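Co-type Nitrile Hydratase beta subunit (Pseudomonas putida, PDB 3QYH) pairs with the alpha subunit to form a cobalt-dependent nitrile hydratase, an enzyme that hydrates nitriles to the corresponding amides. Local coordinates at residues B[125-131]-B[182-186]; B[168-172]-B[212-216]; B[140-144]-B[154-158]; B[145-149]-B[171-176]. All coordinates share one frame. Residue numbers count along the deposited sequence, not the author numbering.

Interaction 1. Residues B[125-131]-B[182-186]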
loop_
_atom_site.group_PDB
_atom_site.type_symbol
_atom_site.label_atom_id
_atom_site.label_comp_id
_atom_site.label_asym_id
_atom_site.label_seq_id
_atom_site.Cartn_x
_atom_site.Cartn_y
_atom_site.Cartn_z
ATOM N N GLU B 125 -19.213 -9.981 11.246
ATOM C CA GLU B 125 -19.569 -11.357 10.933
ATOM C C GLU B 125 -19.357 -11.696 9.470
ATOM O O GLU B 125 -19.494 -10.840 8.596
ATOM C CB GLU B 125 -21.010 -11.645 11.351
ATOM C CG GLU B 125 -22.016 -10.620 10.870
ATOM C CD GLU B 125 -23.327 -10.702 11.635
ATOM O OE1 GLU B 125 -23.303 -11.152 12.804
ATOM O OE2 GLU B 125 -24.376 -10.314 11.072
ATOM N N GLY B 126 -18.995 -12.946 9.215
ATOM C CA GLY B 126 -18.774 -13.424 7.859
ATOM C C GLY B 126 -18.601 -14.928 7.896
ATOM O O GLY B 126 -18.808 -15.535 8.944
ATOM N N ALA B 127 -18.214 -15.523 6.766
ATOM C CA ALA B 127 -18.006 -16.963 6.695
ATOM C C ALA B 127 -17.063 -17.435 7.800
ATOM O O ALA B 127 -16.124 -16.734 8.180
ATOM C CB ALA B 127 -17.482 -17.358 5.314
ATOM N N ARG B 128 -17.325 -18.622 8.327
ATOM C CA ARG B 128 -16.481 -19.202 9.365
ATOM C C ARG B 128 -15.085 -19.512 8.822
ATOM O O ARG B 128 -14.916 -19.835 7.652
ATOM C CB ARG B 128 -17.123 -20.494 9.906
ATOM C CG ARG B 128 -17.343 -21.540 8.788
ATOM C CD ARG B 128 -17.690 -23.014 9.176
ATOM N NE ARG B 128 -16.583 -23.656 9.802
ATOM C CZ ARG B 128 -15.695 -24.587 9.477
ATOM N NH1 ARG B 128 -14.822 -24.743 10.441
ATOM N NH2 ARG B 128 -15.622 -25.347 8.385
ATOM N N ALA B 129 -14.080 -19.430 9.682
ATOM C CA ALA B 129 -12.722 -19.756 9.286
ATOM C C ALA B 129 -12.600 -21.266 9.089
ATOM O O ALA B 129 -12.967 -22.036 9.974
ATOM C CB ALA B 129 -11.739 -19.279 10.341
ATOM N N ARG B 130 -12.106 -21.686 7.924
ATOM C CA ARG B 130 -11.853 -23.104 7.675
ATOM C C ARG B 130 -10.459 -23.510 8.120
ATOM O O ARG B 130 -10.183 -24.691 8.269
ATOM C CB ARG B 130 -12.000 -23.428 6.187
ATOM C CG ARG B 130 -13.409 -23.383 5.669
ATOM C CD ARG B 130 -13.412 -23.890 4.221
ATOM N NE ARG B 130 -12.700 -22.970 3.338
ATOM C CZ ARG B 130 -12.172 -23.297 2.161
ATOM N NH1 ARG B 130 -12.232 -24.550 1.710
ATOM N NH2 ARG B 130 -11.564 -22.367 1.437
ATOM N N PHE B 131 -9.567 -22.541 8.314
ATOM C CA PHE B 131 -8.177 -22.857 8.609
ATOM C C PHE B 131 -7.680 -22.289 9.950
ATOM O O PHE B 131 -8.156 -21.268 10.436
ATOM C CB PHE B 131 -7.276 -22.399 7.449
ATOM C CG PHE B 131 -7.783 -22.827 6.101
ATOM C CD1 PHE B 131 -7.677 -24.142 5.693
ATOM C CD2 PHE B 131 -8.404 -21.922 5.263
ATOM C CE1 PHE B 131 -8.178 -24.542 4.463
ATOM C CE2 PHE B 131 -8.899 -22.322 4.023
ATOM C CZ PHE B 131 -8.781 -23.636 3.633
ATOM N N PRO B 182 -18.219 -11.089 3.429
ATOM C CA PRO B 182 -17.070 -11.068 4.336
ATOM C C PRO B 182 -16.612 -12.473 4.743
ATOM O O PRO B 182 -17.426 -13.380 4.911
ATOM C CB PRO B 182 -17.593 -10.291 5.563
ATOM C CG PRO B 182 -18.838 -9.638 5.109
ATOM C CD PRO B 182 -19.408 -10.452 4.013
ATOM N N GLN B 183 -15.305 -12.643 4.875
ATOM C CA GLN B 183 -14.735 -13.938 5.214
ATOM C C GLN B 183 -13.370 -13.678 5.820
ATOM O O GLN B 183 -12.884 -12.538 5.818
ATOM C CB GLN B 183 -14.627 -14.839 3.967
ATOM C CG GLN B 183 -13.706 -14.272 2.870
ATOM C CD GLN B 183 -13.614 -15.152 1.628
ATOM O OE1 GLN B 183 -13.438 -16.373 1.723
ATOM N NE2 GLN B 183 -13.731 -14.534 0.450
ATOM N N HIS B 184 -12.753 -14.725 6.356
ATOM C CA HIS B 184 -11.452 -14.593 6.967
ATOM C C HIS B 184 -10.328 -14.312 5.973
ATOM O O HIS B 184 -10.354 -14.772 4.814
ATOM C CB HIS B 184 -11.126 -15.833 7.799
ATOM C CG HIS B 184 -11.847 -15.875 9.111
ATOM N ND1 HIS B 184 -11.226 -15.600 10.308
ATOM C CD2 HIS B 184 -13.148 -16.111 9.401
ATOM C CE1 HIS B 184 -12.108 -15.705 11.290
ATOM N NE2 HIS B 184 -13.281 -16.004 10.766
ATOM N N VAL B 185 -9.345 -13.554 6.448
ATOM C CA VAL B 185 -8.112 -13.300 5.712
ATOM C C VAL B 185 -6.969 -13.842 6.548
ATOM O O VAL B 185 -6.914 -13.613 7.768
ATOM C CB VAL B 185 -7.912 -11.784 5.477
ATOM C CG1 VAL B 185 -6.515 -11.501 4.941
ATOM C CG2 VAL B 185 -8.986 -11.249 4.530
ATOM N N TYR B 186 -6.067 -14.580 5.917
ATOM C CA TYR B 186 -4.940 -15.172 6.629
ATOM C C TYR B 186 -3.653 -14.655 6.017
ATOM O O TYR B 186 -3.587 -14.430 4.806
ATOM C CB TYR B 186 -4.945 -16.698 6.477
ATOM C CG TYR B 186 -6.265 -17.391 6.783
ATOM C CD1 TYR B 186 -7.229 -17.581 5.796
ATOM C CD2 TYR B 186 -6.533 -17.884 8.064
ATOM C CE1 TYR B 186 -8.428 -18.215 6.080
ATOM C CE2 TYR B 186 -7.724 -18.527 8.351
ATOM C CZ TYR B 186 -8.662 -18.693 7.368
ATOM O OH TYR B 186 -9.850 -19.323 7.632
HETATM O O HOH W 1 -16.325 -15.903 11.179
HETATM O O HOH W 2 -13.858 -17.429 6.243
#
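This partly buried contact lays an irregular segment along the start of a strand of the SH3-like barrel. Residues 125-131 lead from helix 111-117 toward strand 136-139. They run roughly alongside residues 182-186, at the start of strand 183-191. One backbone hydrogen bond joins them, from Ala127 N to Pro182 O (2.9 Å). A CB on Gly126 would clash with that same carbonyl. Beyond this point the backbones diverge; one water bridges Arg128 O and His184 N, and another joins Ala127 O to the ring nitrogen His184 NE2. Ala129 CB sits over the face of the His184 ring in a CH-pi contact, while His184 ND1 is held by Asp164. Asp213 ties both sides together: it forms a salt bridge with Arg130 and a hydrogen bond with Tyr186 OH. Phe131 turns its ring edge to the face of Tyr186 in an offset edge-to-face pair, with Phe131 CD2 3.8 Å from Tyr186 CE1. Phe131 N also donates a weak hydrogen bond to Tyr186 OH (3.3 Å).

Interaction 2. Residues B[168-172]-B[212-216]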
loop_
_atom_site.group_PDB
_atom_site.type_symbol
_atom_site.label_atom_id
_atom_site.label_comp_id
_atom_site.label_asym_id
_atom_site.label_seq_id
_atom_site.Cartn_x
_atom_site.Cartn_y
_atom_site.Cartn_z
ATOM N N PHE B 168 -12.976 -9.922 6.922
ATOM C CA PHE B 168 -12.857 -8.724 6.085
ATOM C C PHE B 168 -13.751 -8.805 4.861
ATOM O O PHE B 168 -14.125 -9.898 4.417
ATOM C CB PHE B 168 -11.405 -8.542 5.625
ATOM C CG PHE B 168 -10.472 -8.151 6.736
ATOM C CD1 PHE B 168 -10.215 -6.818 7.001
ATOM C CD2 PHE B 168 -9.876 -9.118 7.532
ATOM C CE1 PHE B 168 -9.347 -6.442 8.048
ATOM C CE2 PHE B 168 -9.034 -8.763 8.580
ATOM C CZ PHE B 168 -8.770 -7.420 8.838
ATOM N N VAL B 169 -14.083 -7.646 4.309
ATOM C CA VAL B 169 -14.757 -7.567 3.027
ATOM C C VAL B 169 -13.964 -8.367 1.979
ATOM O O VAL B 169 -12.738 -8.437 2.048
ATOM C CB VAL B 169 -14.834 -6.091 2.551
ATOM C CG1 VAL B 169 -15.293 -6.001 1.081
ATOM C CG2 VAL B 169 -15.755 -5.267 3.485
ATOM N N THR B 170 -14.663 -8.971 1.025
ATOM C CA THR B 170 -14.028 -9.639 -0.110
ATOM C C THR B 170 -13.979 -8.713 -1.330
ATOM O O THR B 170 -15.028 -8.326 -1.875
ATOM C CB THR B 170 -14.795 -10.939 -0.477
ATOM O OG1 THR B 170 -14.732 -11.859 0.617
ATOM C CG2 THR B 170 -14.195 -11.596 -1.743
ATOM N N PRO B 171 -12.764 -8.375 -1.790
ATOM C CA PRO B 171 -12.606 -7.438 -2.908
ATOM C C PRO B 171 -13.149 -8.008 -4.209
ATOM O O PRO B 171 -13.693 -7.239 -4.995
ATOM C CB PRO B 171 -11.086 -7.237 -3.006
ATOM C CG PRO B 171 -10.551 -7.736 -1.720
ATOM C CD PRO B 171 -11.467 -8.849 -1.298
ATOM N N ASP B 172 -13.044 -9.322 -4.422
ATOM C CA ASP B 172 -13.515 -9.919 -5.675
ATOM C C ASP B 172 -14.987 -9.622 -5.938
ATOM O O ASP B 172 -15.400 -9.458 -7.082
ATOM C CB ASP B 172 -13.315 -11.442 -5.690
ATOM C CG ASP B 172 -11.881 -11.845 -5.391
ATOM O OD1 ASP B 172 -11.328 -12.672 -6.141
ATOM O OD2 ASP B 172 -11.308 -11.344 -4.391
ATOM N N TRP B 212 -7.557 -14.534 1.122
ATOM C CA TRP B 212 -8.894 -14.758 1.632
ATOM C C TRP B 212 -9.206 -16.250 1.722
ATOM O O TRP B 212 -8.662 -17.054 0.968
ATOM C CB TRP B 212 -9.918 -14.047 0.757
ATOM C CG TRP B 212 -10.083 -12.556 1.063
ATOM C CD1 TRP B 212 -11.142 -11.958 1.697
ATOM C CD2 TRP B 212 -9.162 -11.505 0.746
ATOM N NE1 TRP B 212 -10.931 -10.601 1.788
ATOM C CE2 TRP B 212 -9.725 -10.300 1.206
ATOM C CE3 TRP B 212 -7.921 -11.463 0.106
ATOM C CZ2 TRP B 212 -9.085 -9.072 1.053
ATOM C CZ3 TRP B 212 -7.297 -10.237 -0.048
ATOM C CH2 TRP B 212 -7.883 -9.064 0.410
ATOM N N ASP B 213 -10.076 -16.608 2.656
ATOM C CA ASP B 213 -10.384 -18.005 2.970
ATOM C C ASP B 213 -10.722 -18.819 1.719
ATOM O O ASP B 213 -10.138 -19.882 1.494
ATOM C CB ASP B 213 -11.543 -18.077 3.980
ATOM C CG ASP B 213 -11.765 -19.475 4.518
ATOM O OD1 ASP B 213 -12.158 -20.339 3.724
ATOM O OD2 ASP B 213 -11.550 -19.703 5.736
ATOM N N ASP B 214 -11.647 -18.333 0.897
ATOM C CA ASP B 214 -12.015 -19.120 -0.278
ATOM C C ASP B 214 -11.028 -19.041 -1.449
ATOM O O ASP B 214 -11.327 -19.535 -2.526
ATOM C CB ASP B 214 -13.468 -18.872 -0.727
ATOM C CG ASP B 214 -13.684 -17.494 -1.321
ATOM O OD1 ASP B 214 -12.706 -16.730 -1.488
ATOM O OD2 ASP B 214 -14.848 -17.166 -1.618
ATOM N N TYR B 215 -9.859 -18.434 -1.231
ATOM C CA TYR B 215 -8.759 -18.507 -2.198
ATOM C C TYR B 215 -8.009 -19.816 -1.976
ATOM O O TYR B 215 -7.134 -20.183 -2.766
ATOM C CB TYR B 215 -7.751 -17.379 -1.968
ATOM C CG TYR B 215 -8.132 -15.985 -2.434
ATOM C CD1 TYR B 215 -9.394 -15.697 -2.950
ATOM C CD2 TYR B 215 -7.209 -14.946 -2.321
ATOM C CE1 TYR B 215 -9.712 -14.386 -3.376
ATOM C CE2 TYR B 215 -7.513 -13.650 -2.722
ATOM C CZ TYR B 215 -8.754 -13.369 -3.248
ATOM O OH TYR B 215 -9.004 -12.052 -3.621
ATOM N N LEU B 216 -8.332 -20.509 -0.887
ATOM C CA LEU B 216 -7.496 -21.615 -0.408
ATOM C C LEU B 216 -8.224 -22.954 -0.343
ATOM O O LEU B 216 -9.456 -22.999 -0.322
ATOM C CB LEU B 216 -6.933 -21.291 0.979
ATOM C CG LEU B 216 -6.246 -19.939 1.156
ATOM C CD1 LEU B 216 -5.937 -19.688 2.620
ATOM C CD2 LEU B 216 -4.971 -19.859 0.309
#
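Residues 168-172 leave strand 158-168 of the SH3-like barrel and enter the short helix 171-174. They meet the 3-10 turn at 213-215, the turn that joins the last two strands in this fold. Phe168 ends its strand. Phe168 CB lies 4.4 Å from Trp212 NE1, but its ring leads away and packs on Val185 and an apolar side chain of the alpha subunit. Val169 points its own side chain away and offers its carbonyl instead: Trp212 NE1 donates to Val169 O at 2.8 Å. Thr170 occupies the N-cap position without a capping bond from its side chain. Thr170 OG1 is hydrogen-bonded to the carbonyl of His181 and lies 3.8 Å from Trp212 CD1. Pro171 opens the helix and packs against the indole, with Pro171 CD 3.4 Å from Trp212 CZ2. Trp212 thus fills the space under the helix start, and also touches the alpha subunit. The Trp212 side chain is about 11 Å from the cobalt ion. Asp172 comes last, and its OD1 is bound by Thr148 OG1. The 3-10 turn, closed by Tyr215 N to Trp212 O (2.9 Å), sets the tyrosine so that Tyr215 OH donates to Asp172 OD2 at 2.5 Å.

Interaction 3. Residues B[140-144]-B[154-158]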
loop_
_atom_site.group_PDB
_atom_site.type_symbol
_atom_site.label_atom_id
_atom_site.label_comp_id
_atom_site.label_asym_id
_atom_site.label_seq_id
_atom_site.Cartn_x
_atom_site.Cartn_y
_atom_site.Cartn_z
ATOM N N LEU B 140 -5.734 -21.830 -4.634
ATOM C CA LEU B 140 -6.470 -22.345 -5.776
ATOM C C LEU B 140 -5.976 -21.721 -7.081
ATOM O O LEU B 140 -5.632 -20.540 -7.139
ATOM C CB LEU B 140 -7.974 -22.114 -5.615
ATOM C CG LEU B 140 -8.633 -22.828 -4.428
ATOM C CD1 LEU B 140 -10.101 -22.464 -4.327
ATOM C CD2 LEU B 140 -8.470 -24.334 -4.559
ATOM N N ASN B 141 -5.930 -22.529 -8.133
ATOM C CA ASN B 141 -5.610 -21.998 -9.442
ATOM C C ASN B 141 -6.857 -21.384 -10.041
ATOM O O ASN B 141 -7.699 -22.087 -10.598
ATOM C CB ASN B 141 -5.063 -23.096 -10.354
ATOM C CG ASN B 141 -4.594 -22.550 -11.690
ATOM O OD1 ASN B 141 -4.307 -21.361 -11.819
ATOM N ND2 ASN B 141 -4.490 -23.422 -12.685
ATOM N N LYS B 142 -6.992 -20.067 -9.907
ATOM C CA LYS B 142 -8.130 -19.379 -10.502
ATOM C C LYS B 142 -7.612 -18.277 -11.385
ATOM O O LYS B 142 -6.531 -17.749 -11.164
ATOM C CB LYS B 142 -9.058 -18.816 -9.423
ATOM C CG LYS B 142 -9.239 -19.775 -8.262
ATOM C CD LYS B 142 -10.494 -19.506 -7.488
ATOM C CE LYS B 142 -11.695 -20.126 -8.200
ATOM N NZ LYS B 142 -12.933 -20.017 -7.372
ATOM N N ASN B 143 -8.363 -17.939 -12.417
ATOM C CA ASN B 143 -7.868 -16.938 -13.336
ATOM C C ASN B 143 -8.982 -16.018 -13.771
ATOM O O ASN B 143 -9.275 -15.918 -14.953
ATOM C CB ASN B 143 -7.161 -17.608 -14.528
ATOM C CG ASN B 143 -5.864 -18.251 -14.128
ATOM O OD1 ASN B 143 -4.833 -17.571 -14.010
ATOM N ND2 ASN B 143 -5.898 -19.564 -13.888
ATOM N N PRO B 144 -9.594 -15.319 -12.801
ATOM C CA PRO B 144 -10.737 -14.458 -13.094
ATOM C C PRO B 144 -10.312 -13.306 -13.978
ATOM O O PRO B 144 -9.178 -12.851 -13.842
ATOM C CB PRO B 144 -11.126 -13.888 -11.727
ATOM C CG PRO B 144 -9.983 -14.134 -10.820
ATOM C CD PRO B 144 -9.092 -15.177 -11.425
ATOM N N THR B 154 1.444 -16.884 -6.652
ATOM C CA THR B 154 1.059 -17.766 -5.548
ATOM C C THR B 154 0.158 -18.933 -5.979
ATOM O O THR B 154 -0.028 -19.891 -5.224
ATOM C CB THR B 154 0.300 -16.999 -4.417
ATOM O OG1 THR B 154 -0.976 -16.584 -4.893
ATOM C CG2 THR B 154 1.093 -15.788 -3.902
ATOM N N ARG B 155 -0.409 -18.852 -7.178
ATOM C CA ARG B 155 -1.461 -19.795 -7.550
ATOM C C ARG B 155 -0.947 -21.241 -7.708
ATOM O O ARG B 155 0.071 -21.486 -8.338
ATOM C CB ARG B 155 -2.224 -19.298 -8.789
ATOM C CG ARG B 155 -2.918 -17.978 -8.502
ATOM C CD ARG B 155 -3.700 -17.440 -9.677
ATOM N NE ARG B 155 -3.879 -15.994 -9.535
ATOM C CZ ARG B 155 -4.209 -15.189 -10.544
ATOM N NH1 ARG B 155 -4.414 -15.696 -11.760
ATOM N NH2 ARG B 155 -4.334 -13.885 -10.353
ATOM N N GLY B 156 -1.651 -22.180 -7.098
ATOM C CA GLY B 156 -1.214 -23.563 -7.102
ATOM C C GLY B 156 -0.125 -23.878 -6.095
ATOM O O GLY B 156 0.302 -25.033 -5.988
ATOM N N LYS B 157 0.344 -22.876 -5.354
ATOM C CA LYS B 157 1.473 -23.110 -4.454
ATOM C C LYS B 157 0.994 -23.454 -3.036
ATOM O O LYS B 157 -0.124 -23.106 -2.645
ATOM C CB LYS B 157 2.414 -21.906 -4.422
ATOM C CG LYS B 157 2.971 -21.502 -5.787
ATOM C CD LYS B 157 3.776 -22.633 -6.392
ATOM C CE LYS B 157 4.703 -22.155 -7.510
ATOM N NZ LYS B 157 3.985 -21.427 -8.555
ATOM N N VAL B 158 1.852 -24.125 -2.276
ATOM C CA VAL B 158 1.487 -24.599 -0.937
ATOM C C VAL B 158 2.204 -23.770 0.109
ATOM O O VAL B 158 3.420 -23.584 0.046
ATOM C CB VAL B 158 1.872 -26.100 -0.738
ATOM C CG1 VAL B 158 1.853 -26.486 0.740
ATOM C CG2 VAL B 158 0.959 -27.012 -1.575
HETATM O O HOH W 3 -6.766 -13.005 -12.435
#
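Thr154 begins a type II beta turn that ends at Lys157, closed by the hydrogen bond from Lys157 N to Thr154 O (3.0 Å). Arg155 is the main contact residue. Its CA-to-CB bond points toward residues 140-144, and its extended side chain runs beside them, with Arg155 CG 4.0 Å from Leu140 O. Arg155 NH1 lies 3.0 Å from both Lys142 O and Asn143 OD1. The same NH1 is hydrogen-bonded to Asn2, which also binds Asn143 OD1, so the N-terminus joins this polar cluster. A water donates to Pro144 O and accepts a weak bond from Arg155 NH2. Within residues 140-144, Asn143 ND2 donates to Asn141 OD1 (3.2 Å). Gly156 follows with a positive phi of 80°, which calls for glycine at this position of the turn. Lys157 then leads into Val158, where strand 158-168 starts. The two segments form the base of the long loop between the first two barrel strands, consistent with the RT loop of SH3-like folds.

Interaction 4. Residues B[145-149]-B[171-176]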
loop_
_atom_site.group_PDB
_atom_site.type_symbol
_atom_site.label_atom_id
_atom_site.label_comp_id
_atom_site.label_asym_id
_atom_site.label_seq_id
_atom_site.Cartn_x
_atom_site.Cartn_y
_atom_site.Cartn_z
ATOM N N VAL B 145 -11.203 -12.829 -14.848
ATOM C CA VAL B 145 -10.913 -11.638 -15.627
ATOM C C VAL B 145 -11.173 -10.395 -14.785
ATOM O O VAL B 145 -10.634 -9.330 -15.069
ATOM C CB VAL B 145 -11.755 -11.568 -16.916
ATOM C CG1 VAL B 145 -11.409 -12.735 -17.821
ATOM C CG2 VAL B 145 -13.232 -11.567 -16.571
ATOM N N GLY B 146 -11.988 -10.544 -13.748
ATOM C CA GLY B 146 -12.290 -9.445 -12.847
ATOM C C GLY B 146 -11.268 -9.294 -11.729
ATOM O O GLY B 146 -10.190 -9.893 -11.749
ATOM N N HIS B 147 -11.617 -8.483 -10.737
ATOM C CA HIS B 147 -10.669 -8.078 -9.699
ATOM C C HIS B 147 -10.414 -9.233 -8.720
ATOM O O HIS B 147 -11.362 -9.879 -8.279
ATOM C CB HIS B 147 -11.222 -6.857 -8.947
ATOM C CG HIS B 147 -10.297 -6.315 -7.892
ATOM N ND1 HIS B 147 -9.039 -5.824 -8.179
ATOM C CD2 HIS B 147 -10.466 -6.161 -6.555
ATOM C CE1 HIS B 147 -8.467 -5.396 -7.061
ATOM N NE2 HIS B 147 -9.312 -5.587 -6.063
ATOM N N THR B 148 -9.150 -9.477 -8.371
ATOM C CA THR B 148 -8.818 -10.454 -7.346
ATOM C C THR B 148 -7.510 -10.078 -6.668
ATOM O O THR B 148 -6.719 -9.308 -7.225
ATOM C CB THR B 148 -8.705 -11.891 -7.932
ATOM O OG1 THR B 148 -8.757 -12.857 -6.869
ATOM C CG2 THR B 148 -7.397 -12.071 -8.730
ATOM N N ARG B 149 -7.271 -10.615 -5.467
ATOM C CA ARG B 149 -6.052 -10.256 -4.731
ATOM C C ARG B 149 -5.102 -11.429 -4.509
ATOM O O ARG B 149 -4.199 -11.328 -3.673
ATOM C CB ARG B 149 -6.388 -9.602 -3.368
ATOM C CG ARG B 149 -7.239 -8.336 -3.478
ATOM C CD ARG B 149 -6.495 -7.229 -4.264
ATOM N NE ARG B 149 -5.432 -6.648 -3.461
ATOM C CZ ARG B 149 -4.590 -5.712 -3.879
ATOM N NH1 ARG B 149 -4.652 -5.231 -5.123
ATOM N NH2 ARG B 149 -3.685 -5.254 -3.036
ATOM N N PRO B 171 -12.764 -8.375 -1.790
ATOM C CA PRO B 171 -12.606 -7.438 -2.908
ATOM C C PRO B 171 -13.149 -8.008 -4.209
ATOM O O PRO B 171 -13.693 -7.239 -4.995
ATOM C CB PRO B 171 -11.086 -7.237 -3.006
ATOM C CG PRO B 171 -10.551 -7.736 -1.720
ATOM C CD PRO B 171 -11.467 -8.849 -1.298
ATOM N N ASP B 172 -13.044 -9.322 -4.422
ATOM C CA ASP B 172 -13.515 -9.919 -5.675
ATOM C C ASP B 172 -14.987 -9.622 -5.938
ATOM O O ASP B 172 -15.400 -9.458 -7.082
ATOM C CB ASP B 172 -13.315 -11.442 -5.690
ATOM C CG ASP B 172 -11.881 -11.845 -5.391
ATOM O OD1 ASP B 172 -11.328 -12.672 -6.141
ATOM O OD2 ASP B 172 -11.308 -11.344 -4.391
ATOM N N THR B 173 -15.788 -9.576 -4.881
ATOM C CA THR B 173 -17.201 -9.274 -5.048
ATOM C C THR B 173 -17.485 -7.772 -4.907
ATOM O O THR B 173 -18.326 -7.216 -5.620
ATOM C CB THR B 173 -18.050 -10.073 -4.040
ATOM O OG1 THR B 173 -17.503 -9.905 -2.724
ATOM C CG2 THR B 173 -18.026 -11.562 -4.402
ATOM N N ALA B 174 -16.778 -7.113 -3.995
ATOM C CA ALA B 174 -17.045 -5.701 -3.735
ATOM C C ALA B 174 -16.671 -4.822 -4.918
ATOM O O ALA B 174 -17.222 -3.751 -5.081
ATOM C CB ALA B 174 -16.309 -5.243 -2.478
ATOM N N ALA B 175 -15.710 -5.252 -5.727
ATOM C CA ALA B 175 -15.329 -4.464 -6.890
ATOM C C ALA B 175 -16.351 -4.563 -8.025
ATOM O O ALA B 175 -16.272 -3.817 -8.995
ATOM C CB ALA B 175 -13.949 -4.894 -7.404
ATOM N N HIS B 176 -17.281 -5.503 -7.923
ATOM C CA HIS B 176 -18.168 -5.817 -9.060
ATOM C C HIS B 176 -19.660 -5.797 -8.695
ATOM O O HIS B 176 -20.462 -6.522 -9.285
ATOM C CB HIS B 176 -17.783 -7.165 -9.700
ATOM C CG HIS B 176 -16.394 -7.187 -10.266
ATOM N ND1 HIS B 176 -16.066 -6.573 -11.460
ATOM C CD2 HIS B 176 -15.245 -7.731 -9.793
ATOM C CE1 HIS B 176 -14.774 -6.736 -11.696
ATOM N NE2 HIS B 176 -14.255 -7.441 -10.705
#
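His147 lays its side chain over Pro171 and Ala175, around the short helix 171-174, with His147 CB 3.7 Å from Ala175 CB and His147 CD2 3.8 Å from Pro171 CB. The contact joins two loops of the SH3-like barrel: judged by strand order, 145-149 is in the position of the RT loop and 171-176 in that of the n-Src loop. His147 ND1 is hydrogen-bonded to Glu56 of helix 48-56, tying the barrel to the helical part of the subunit. His147 N donates an almost linear bond to His176 NE2 (2.8 Å). Gly146 CA lies 3.5 Å from His176 NE2, and a CB there would clash with it. Arg149 CG packs on Pro171 CG (3.8 Å). Its guanidinium is hydrogen-bonded to a modified side chain of the alpha subunit, and the Arg149 side chain is about 5 Å from the cobalt ion. Thr148 OG1 donates to Asp172 OD1 at 2.7 Å, while the other oxygen, OD2, takes the hydroxyl of Tyr215.

In the fold
All four contacts belong to one SH3-like barrel. Interactions 2 and 4 are buried and share Pro171 and Asp172. The two oxygens of Asp172 are divided between them, and Tyr215 OH bonds to Arg149 N. Both touch the alpha subunit, and interaction 4 brings Arg149 to about 5 Å from the cobalt ion. They rely on direct hydrogen bonds and close packing. Interaction 1 is partly buried, with waters in its middle and aromatic packing at one end. Asp213 couples it to interaction 2. Interaction 3 is a surface contact built round one arginine and polar groups. It meets interaction 2 through Leu140 and Tyr215, and interaction 4 through Arg155 and Thr148. It does not touch interaction 1.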